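Local coordinates for Rab5 protein, putative (Plasmodium falciparum, PDB 3CLV) that belongs to the Ras family of small G proteins as a putative Rab5, its P-loop-type fold holding guanosine-5'-diphosphate in this model, at residues V11-S16 and L112-A117; I121-I126 and I151-K156. All coordinates share one frame; numbering follows the deposited sequence.

Both interactions reach one central sheet, in which strands 8-13 and 119-125 are neighbours, and their centres lie about 13 Å apart. Two backbone pairs at Ile121, probably hydrogen bonds, join them: Val11 O to Ile121 N and Leu13 N to Ile121 O, each 2.8 Å. Leu12 adds apolar packing, its CD1 lying 3.5 Å from Val123 CG2. Both contacts run on into the nucleotide pocket, at different ends of GDP. In interaction 1, Ser16 CA comes within 3.6 Å of the phosphate oxygen O2B, whereas in interaction 2 Lys156 NZ bonds the ribose oxygen O4' at 3.0 Å and Asn155 lies beside the base.

Interaction 1: V11-S16 and L112-A117; sequences VLLGES and LYYRGA. With GDP (guanosine-5'-diphosphate), chain D.
Val11, on strand 8-13, packs into the end of helix 110-114, where its two methyls meet Tyr113, Tyr114 and Ala117. Its CB rests 3.6 Å from the backbone O of Tyr113. Beyond CB the side chain forks. CG2, anti to the backbone N, meets CB of Tyr113 at 3.7 Å, the two side chains crossing at about a right angle. CG1 sits between the backbone N and the carbonyl carbon (chi1 57°) and reaches CD1 of the Tyr114 ring, 4.1 Å away. The same methyl lies 4.4 Å from CB of Ala117, whose small side chain lets the turn come in near the strand.

Two residues further along the strand, Leu13 takes the other end of Tyr114. Its CD2 is 3.9 Å from CE1 of the ring and 3.5 Å from OH, while CD1 is 3.9 Å from that oxygen. The contact thus buries the hydroxyl, which has no polar partner in the model, and the tyrosine serves here mainly as a long flat apolar filler. Beyond Leu13 the chain enters what is probably the P-loop (Walker A), which follows the first strand of this fold and leads to the GDP phosphates.

After Tyr114 the chain leaves helical geometry at Arg115 and makes a type II beta turn closed by the hydrogen bond from Ala117 N to Tyr114 O (3.0 Å). Gly116 suits the third position, where phi is positive (76°). Lys9 NZ donates to the carbonyls of Leu112 and Arg115, tying down the helix end, and Arg115 forms a salt bridge with Asp96 of the second subunit. Trp138 of helix 129-145 touches Leu13 and Tyr114, and Leu12 packs on helix 20-29, so strand 8-13 lies between helices, flanked in the sheet by strands 92-99 and 119-125.

Interaction 2: I121-I126 and I151-K156; sequences IVVFDI and ILVANK. With GDP (guanosine-5'-diphosphate), chain D.
Phe124 has its CG between the backbone N and the carbonyl carbon (chi1 73°), which swings the ring across to Ala154, whose CA lies over one face, 4.0 Å from the ring centroid, in a CH-pi contact. The single methyl of Ala154 suits this place: Phe124 CZ lies 3.5 Å from its CB. Asp125 CG stands anti to its backbone N (chi1 172°), and the extended chain of Lys156 passes obliquely along the carboxylate, NZ making a weak salt bridge to OD2 (3.4 Å).

Five backbone hydrogen bonds join the parallel strands, from Val122 N to Ile151 O (2.9 Å) to Ile126 N to Asn155 O (3.1 Å), in a beta-alpha-beta crossover through helix 129-145. Beta-branched Ile121, Ile151 and Val153 suit the extended backbone and share a face with Val123, Ile121 CG2 touching Val153 CG2 at 3.6 Å.

At the strand end Asn155 and Lys156 begin the NKxD motif of Ras-family proteins. Lys156 CG lies 3.5 Å from C6 of the guanine, and NZ also bonds Ser17 O. Asn155 OD1 accepts from Thr183 OG1 and Ala185 N, and ND2, 3.3 Å from GDP N7, donates to Val18 O; Asp125 OD1 bonds Ser127.

Interaction 1: V11-S16 and L112-A117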
loop_
_atom_site.group_PDB
_atom_site.type_symbol
_atom_site.label_atom_id
_atom_site.label_comp_id
_atom_site.label_asym_id
_atom_site.label_seq_id
_atom_site.Cartn_x
_atom_site.Cartn_y
_atom_site.Cartn_z
ATOM N N VAL A 11 -5.390 0.179 -7.786
ATOM C CA VAL A 11 -4.416 0.998 -8.498
ATOM C C VAL A 11 -5.042 1.559 -9.776
ATOM O O VAL A 11 -5.601 0.822 -10.610
ATOM C CB VAL A 11 -3.049 0.295 -8.773
ATOM C CG1 VAL A 11 -3.211 -1.022 -9.567
ATOM C CG2 VAL A 11 -2.074 1.239 -9.518
ATOM N N LEU A 12 -4.958 2.876 -9.906
ATOM C CA LEU A 12 -5.411 3.540 -11.110
ATOM C C LEU A 12 -4.179 3.945 -11.901
ATOM O O LEU A 12 -3.405 4.813 -11.484
ATOM C CB LEU A 12 -6.311 4.737 -10.752
ATOM C CG LEU A 12 -6.766 5.666 -11.880
ATOM C CD1 LEU A 12 -7.522 4.936 -12.969
ATOM C CD2 LEU A 12 -7.645 6.758 -11.269
ATOM N N LEU A 13 -3.996 3.282 -13.041
ATOM C CA LEU A 13 -2.753 3.279 -13.774
ATOM C C LEU A 13 -2.999 3.648 -15.234
ATOM O O LEU A 13 -4.020 3.282 -15.803
ATOM C CB LEU A 13 -2.141 1.869 -13.687
ATOM C CG LEU A 13 -0.929 1.474 -14.513
ATOM C CD1 LEU A 13 0.333 2.160 -13.987
ATOM C CD2 LEU A 13 -0.757 -0.043 -14.446
ATOM N N GLY A 14 -2.045 4.349 -15.842
ATOM C CA GLY A 14 -2.121 4.702 -17.269
ATOM C C GLY A 14 -1.116 5.795 -17.559
ATOM O O GLY A 14 -0.620 6.443 -16.628
ATOM N N GLU A 15 -0.812 6.002 -18.838
ATOM C CA GLU A 15 0.144 7.040 -19.254
ATOM C C GLU A 15 -0.392 8.436 -18.863
ATOM O O GLU A 15 -1.603 8.635 -18.813
ATOM C CB GLU A 15 0.366 6.938 -20.769
ATOM C CG GLU A 15 1.363 7.960 -21.339
ATOM C CD GLU A 15 1.733 7.711 -22.792
ATOM O OE1 GLU A 15 1.644 6.551 -23.271
ATOM O OE2 GLU A 15 2.124 8.702 -23.458
ATOM N N SER A 16 0.480 9.404 -18.571
ATOM C CA SER A 16 -0.010 10.768 -18.370
ATOM C C SER A 16 -0.847 11.255 -19.555
ATOM O O SER A 16 -0.573 10.923 -20.725
ATOM C CB SER A 16 1.103 11.776 -18.024
ATOM O OG SER A 16 2.052 11.863 -19.065
ATOM N N LEU A 112 4.878 -0.001 -5.222
ATOM C CA LEU A 112 4.177 0.465 -4.019
ATOM C C LEU A 112 2.684 0.594 -4.304
ATOM O O LEU A 112 1.861 0.393 -3.413
ATOM C CB LEU A 112 4.746 1.817 -3.560
ATOM C CG LEU A 112 6.240 1.834 -3.191
ATOM C CD1 LEU A 112 6.717 3.277 -3.047
ATOM C CD2 LEU A 112 6.532 1.047 -1.900
ATOM N N TYR A 113 2.355 0.930 -5.554
ATOM C CA TYR A 113 0.952 1.048 -6.000
ATOM C C TYR A 113 0.296 -0.302 -6.246
ATOM O O TYR A 113 -0.889 -0.463 -5.967
ATOM C CB TYR A 113 0.814 1.939 -7.253
ATOM C CG TYR A 113 1.126 3.393 -6.985
ATOM C CD1 TYR A 113 2.457 3.844 -6.939
ATOM C CD2 TYR A 113 0.103 4.321 -6.798
ATOM C CE1 TYR A 113 2.755 5.175 -6.675
ATOM C CE2 TYR A 113 0.384 5.654 -6.526
ATOM C CZ TYR A 113 1.716 6.072 -6.473
ATOM O OH TYR A 113 1.998 7.394 -6.201
ATOM N N TYR A 114 1.057 -1.255 -6.780
ATOM C CA TYR A 114 0.550 -2.595 -7.075
ATOM C C TYR A 114 0.388 -3.496 -5.869
ATOM O O TYR A 114 -0.555 -4.287 -5.828
ATOM C CB TYR A 114 1.484 -3.345 -8.038
ATOM C CG TYR A 114 1.700 -2.709 -9.378
ATOM C CD1 TYR A 114 0.838 -1.722 -9.872
ATOM C CD2 TYR A 114 2.759 -3.128 -10.186
ATOM C CE1 TYR A 114 1.040 -1.147 -11.137
ATOM C CE2 TYR A 114 2.964 -2.578 -11.450
ATOM C CZ TYR A 114 2.105 -1.588 -11.915
ATOM O OH TYR A 114 2.340 -1.040 -13.162
ATOM N N ARG A 115 1.344 -3.433 -4.930
ATOM C CA ARG A 115 1.394 -4.389 -3.817
ATOM C C ARG A 115 0.144 -4.385 -2.943
ATOM O O ARG A 115 -0.238 -3.346 -2.394
ATOM C CB ARG A 115 2.634 -4.181 -2.947
ATOM C CG ARG A 115 2.921 -5.408 -2.119
ATOM C CD ARG A 115 4.235 -5.314 -1.433
ATOM N NE ARG A 115 4.420 -6.430 -0.504
ATOM C CZ ARG A 115 5.087 -7.552 -0.793
ATOM N NH1 ARG A 115 5.668 -7.711 -1.981
ATOM N NH2 ARG A 115 5.217 -8.495 0.129
ATOM N N GLY A 116 -0.494 -5.549 -2.847
ATOM C CA GLY A 116 -1.701 -5.701 -2.048
ATOM C C GLY A 116 -2.960 -5.121 -2.677
ATOM O O GLY A 116 -3.987 -5.029 -2.014
ATOM N N ALA A 117 -2.888 -4.708 -3.942
ATOM C CA ALA A 117 -4.081 -4.195 -4.625
ATOM C C ALA A 117 -4.992 -5.353 -5.015
ATOM O O ALA A 117 -4.515 -6.408 -5.459
ATOM C CB ALA A 117 -3.707 -3.375 -5.857
HETATM P PB GDP D . -3.996 11.968 -16.219
HETATM O O1B GDP D . -4.357 12.103 -14.775
HETATM O O2B GDP D . -2.597 12.480 -16.476
HETATM O O3B GDP D . -4.087 10.548 -16.718
HETATM O O3A GDP D . -5.027 12.803 -17.153
HETATM P PA GDP D . -5.863 14.122 -16.708
HETATM O O1A GDP D . -4.923 15.181 -16.155
HETATM O O2A GDP D . -7.042 13.815 -15.838
HETATM O "O5'" GDP D . -6.392 14.631 -18.139
HETATM C "C5'" GDP D . -5.501 15.042 -19.182
HETATM C "C4'" GDP D . -6.283 15.940 -20.148
HETATM O "O4'" GDP D . -7.287 15.182 -20.828
HETATM C "C3'" GDP D . -7.012 17.111 -19.495
HETATM O "O3'" GDP D . -6.913 18.186 -20.438
HETATM C "C2'" GDP D . -8.471 16.660 -19.397
HETATM O "O2'" GDP D . -9.426 17.730 -19.432
HETATM C "C1'" GDP D . -8.575 15.786 -20.638
HETATM N N9 GDP D . -9.536 14.693 -20.465
HETATM C C8 GDP D . -9.554 13.792 -19.459
HETATM N N7 GDP D . -10.572 12.926 -19.628
HETATM C C5 GDP D . -11.207 13.270 -20.772
HETATM C C6 GDP D . -12.367 12.766 -21.544
HETATM O O6 GDP D . -13.005 11.766 -21.136
HETATM N N1 GDP D . -12.697 13.416 -22.692
HETATM C C2 GDP D . -12.012 14.492 -23.161
HETATM N N2 GDP D . -12.412 15.069 -24.323
HETATM N N3 GDP D . -10.942 15.025 -22.492
HETATM C C4 GDP D . -10.512 14.446 -21.323
#

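Interaction 2: I121-I126 and I151-K156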
loop_
_atom_site.group_PDB
_atom_site.type_symbol
_atom_site.label_atom_id
_atom_site.label_comp_id
_atom_site.label_asym_id
_atom_site.label_seq_id
_atom_site.Cartn_x
_atom_site.Cartn_y
_atom_site.Cartn_z
ATOM N N ILE A 121 -7.104 -0.653 -12.385
ATOM C CA ILE A 121 -7.776 0.063 -13.458
ATOM C C ILE A 121 -6.715 0.602 -14.407
ATOM O O ILE A 121 -5.947 1.516 -14.051
ATOM C CB ILE A 121 -8.636 1.249 -12.926
ATOM C CG1 ILE A 121 -9.643 0.787 -11.875
ATOM C CG2 ILE A 121 -9.370 1.973 -14.083
ATOM C CD1 ILE A 121 -10.325 1.984 -11.130
ATOM N N VAL A 122 -6.660 0.033 -15.611
ATOM C CA VAL A 122 -5.638 0.420 -16.590
ATOM C C VAL A 122 -6.306 1.229 -17.700
ATOM O O VAL A 122 -7.122 0.697 -18.471
ATOM C CB VAL A 122 -4.867 -0.793 -17.185
ATOM C CG1 VAL A 122 -3.686 -0.292 -18.021
ATOM C CG2 VAL A 122 -4.352 -1.706 -16.078
ATOM N N VAL A 123 -5.969 2.512 -17.759
ATOM C CA VAL A 123 -6.688 3.472 -18.593
ATOM C C VAL A 123 -5.839 3.837 -19.816
ATOM O O VAL A 123 -4.639 3.992 -19.715
ATOM C CB VAL A 123 -7.002 4.783 -17.779
ATOM C CG1 VAL A 123 -7.825 5.774 -18.611
ATOM C CG2 VAL A 123 -7.701 4.438 -16.478
ATOM N N PHE A 124 -6.479 3.963 -20.970
ATOM C CA PHE A 124 -5.823 4.548 -22.138
ATOM C C PHE A 124 -6.778 5.552 -22.788
ATOM O O PHE A 124 -7.954 5.657 -22.404
ATOM C CB PHE A 124 -5.323 3.458 -23.112
ATOM C CG PHE A 124 -6.436 2.761 -23.884
ATOM C CD1 PHE A 124 -7.114 1.676 -23.326
ATOM C CD2 PHE A 124 -6.789 3.189 -25.160
ATOM C CE1 PHE A 124 -8.149 1.041 -24.010
ATOM C CE2 PHE A 124 -7.836 2.563 -25.864
ATOM C CZ PHE A 124 -8.510 1.483 -25.284
ATOM N N ASP A 125 -6.241 6.306 -23.743
ATOM C CA ASP A 125 -6.957 7.370 -24.444
ATOM C C ASP A 125 -7.192 6.831 -25.857
ATOM O O ASP A 125 -6.243 6.476 -26.566
ATOM C CB ASP A 125 -6.064 8.636 -24.425
ATOM C CG ASP A 125 -6.587 9.783 -25.291
ATOM O OD1 ASP A 125 -7.631 9.655 -25.981
ATOM O OD2 ASP A 125 -5.892 10.833 -25.285
ATOM N N ILE A 126 -8.459 6.748 -26.247
ATOM C CA ILE A 126 -8.833 6.192 -27.558
ATOM C C ILE A 126 -8.238 6.964 -28.749
ATOM O O ILE A 126 -8.121 6.416 -29.852
ATOM C CB ILE A 126 -10.371 5.978 -27.724
ATOM C CG1 ILE A 126 -11.170 7.260 -27.470
ATOM C CG2 ILE A 126 -10.865 4.858 -26.813
ATOM C CD1 ILE A 126 -11.360 8.137 -28.713
ATOM N N ILE A 151 -9.476 -4.112 -14.957
ATOM C CA ILE A 151 -10.383 -3.479 -15.898
ATOM C C ILE A 151 -9.607 -2.529 -16.820
ATOM O O ILE A 151 -8.877 -1.628 -16.359
ATOM C CB ILE A 151 -11.605 -2.825 -15.204
ATOM C CG1 ILE A 151 -12.609 -2.285 -16.236
ATOM C CG2 ILE A 151 -11.183 -1.751 -14.142
ATOM C CD1 ILE A 151 -14.057 -2.257 -15.655
ATOM N N LEU A 152 -9.739 -2.778 -18.121
ATOM C CA LEU A 152 -9.087 -1.956 -19.122
ATOM C C LEU A 152 -10.096 -0.887 -19.496
ATOM O O LEU A 152 -11.249 -1.198 -19.818
ATOM C CB LEU A 152 -8.666 -2.801 -20.327
ATOM C CG LEU A 152 -8.051 -2.072 -21.517
ATOM C CD1 LEU A 152 -6.675 -1.494 -21.125
ATOM C CD2 LEU A 152 -7.903 -3.047 -22.697
ATOM N N VAL A 153 -9.679 0.378 -19.410
ATOM C CA VAL A 153 -10.617 1.493 -19.606
ATOM C C VAL A 153 -10.221 2.291 -20.843
ATOM O O VAL A 153 -9.097 2.808 -20.939
ATOM C CB VAL A 153 -10.720 2.436 -18.358
ATOM C CG1 VAL A 153 -11.599 3.690 -18.651
ATOM C CG2 VAL A 153 -11.251 1.688 -17.142
ATOM N N ALA A 154 -11.152 2.363 -21.797
ATOM C CA ALA A 154 -10.985 3.174 -22.999
ATOM C C ALA A 154 -11.608 4.536 -22.732
ATOM O O ALA A 154 -12.822 4.718 -22.892
ATOM C CB ALA A 154 -11.644 2.493 -24.204
ATOM N N ASN A 155 -10.789 5.488 -22.284
ATOM C CA ASN A 155 -11.295 6.816 -21.958
ATOM C C ASN A 155 -11.275 7.793 -23.160
ATOM O O ASN A 155 -10.535 7.591 -24.128
ATOM C CB ASN A 155 -10.554 7.401 -20.740
ATOM C CG ASN A 155 -11.254 8.628 -20.146
ATOM O OD1 ASN A 155 -12.458 8.619 -19.892
ATOM N ND2 ASN A 155 -10.468 9.669 -19.859
ATOM N N LYS A 156 -12.100 8.837 -23.063
ATOM C CA LYS A 156 -12.184 9.938 -24.055
ATOM C C LYS A 156 -13.009 9.593 -25.295
ATOM O O LYS A 156 -12.795 10.165 -26.374
ATOM C CB LYS A 156 -10.806 10.476 -24.444
ATOM C CG LYS A 156 -9.920 10.845 -23.229
ATOM C CD LYS A 156 -8.934 11.920 -23.649
ATOM C CE LYS A 156 -7.756 12.021 -22.688
ATOM N NZ LYS A 156 -6.861 13.182 -23.015
HETATM P PB GDP D . -3.996 11.968 -16.219
HETATM O O1B GDP D . -4.357 12.103 -14.775
HETATM O O2B GDP D . -2.597 12.480 -16.476
HETATM O O3B GDP D . -4.087 10.548 -16.718
HETATM O O3A GDP D . -5.027 12.803 -17.153
HETATM P PA GDP D . -5.863 14.122 -16.708
HETATM O O1A GDP D . -4.923 15.181 -16.155
HETATM O O2A GDP D . -7.042 13.815 -15.838
HETATM O "O5'" GDP D . -6.392 14.631 -18.139
HETATM C "C5'" GDP D . -5.501 15.042 -19.182
HETATM C "C4'" GDP D . -6.283 15.940 -20.148
HETATM O "O4'" GDP D . -7.287 15.182 -20.828
HETATM C "C3'" GDP D . -7.012 17.111 -19.495
HETATM O "O3'" GDP D . -6.913 18.186 -20.438
HETATM C "C2'" GDP D . -8.471 16.660 -19.397
HETATM O "O2'" GDP D . -9.426 17.730 -19.432
HETATM C "C1'" GDP D . -8.575 15.786 -20.638
HETATM N N9 GDP D . -9.536 14.693 -20.465
HETATM C C8 GDP D . -9.554 13.792 -19.459
HETATM N N7 GDP D . -10.572 12.926 -19.628
HETATM C C5 GDP D . -11.207 13.270 -20.772
HETATM C C6 GDP D . -12.367 12.766 -21.544
HETATM O O6 GDP D . -13.005 11.766 -21.136
HETATM N N1 GDP D . -12.697 13.416 -22.692
HETATM C C2 GDP D . -12.012 14.492 -23.161
HETATM N N2 GDP D . -12.412 15.069 -24.323
HETATM N N3 GDP D . -10.942 15.025 -22.492
HETATM C C4 GDP D . -10.512 14.446 -21.323
#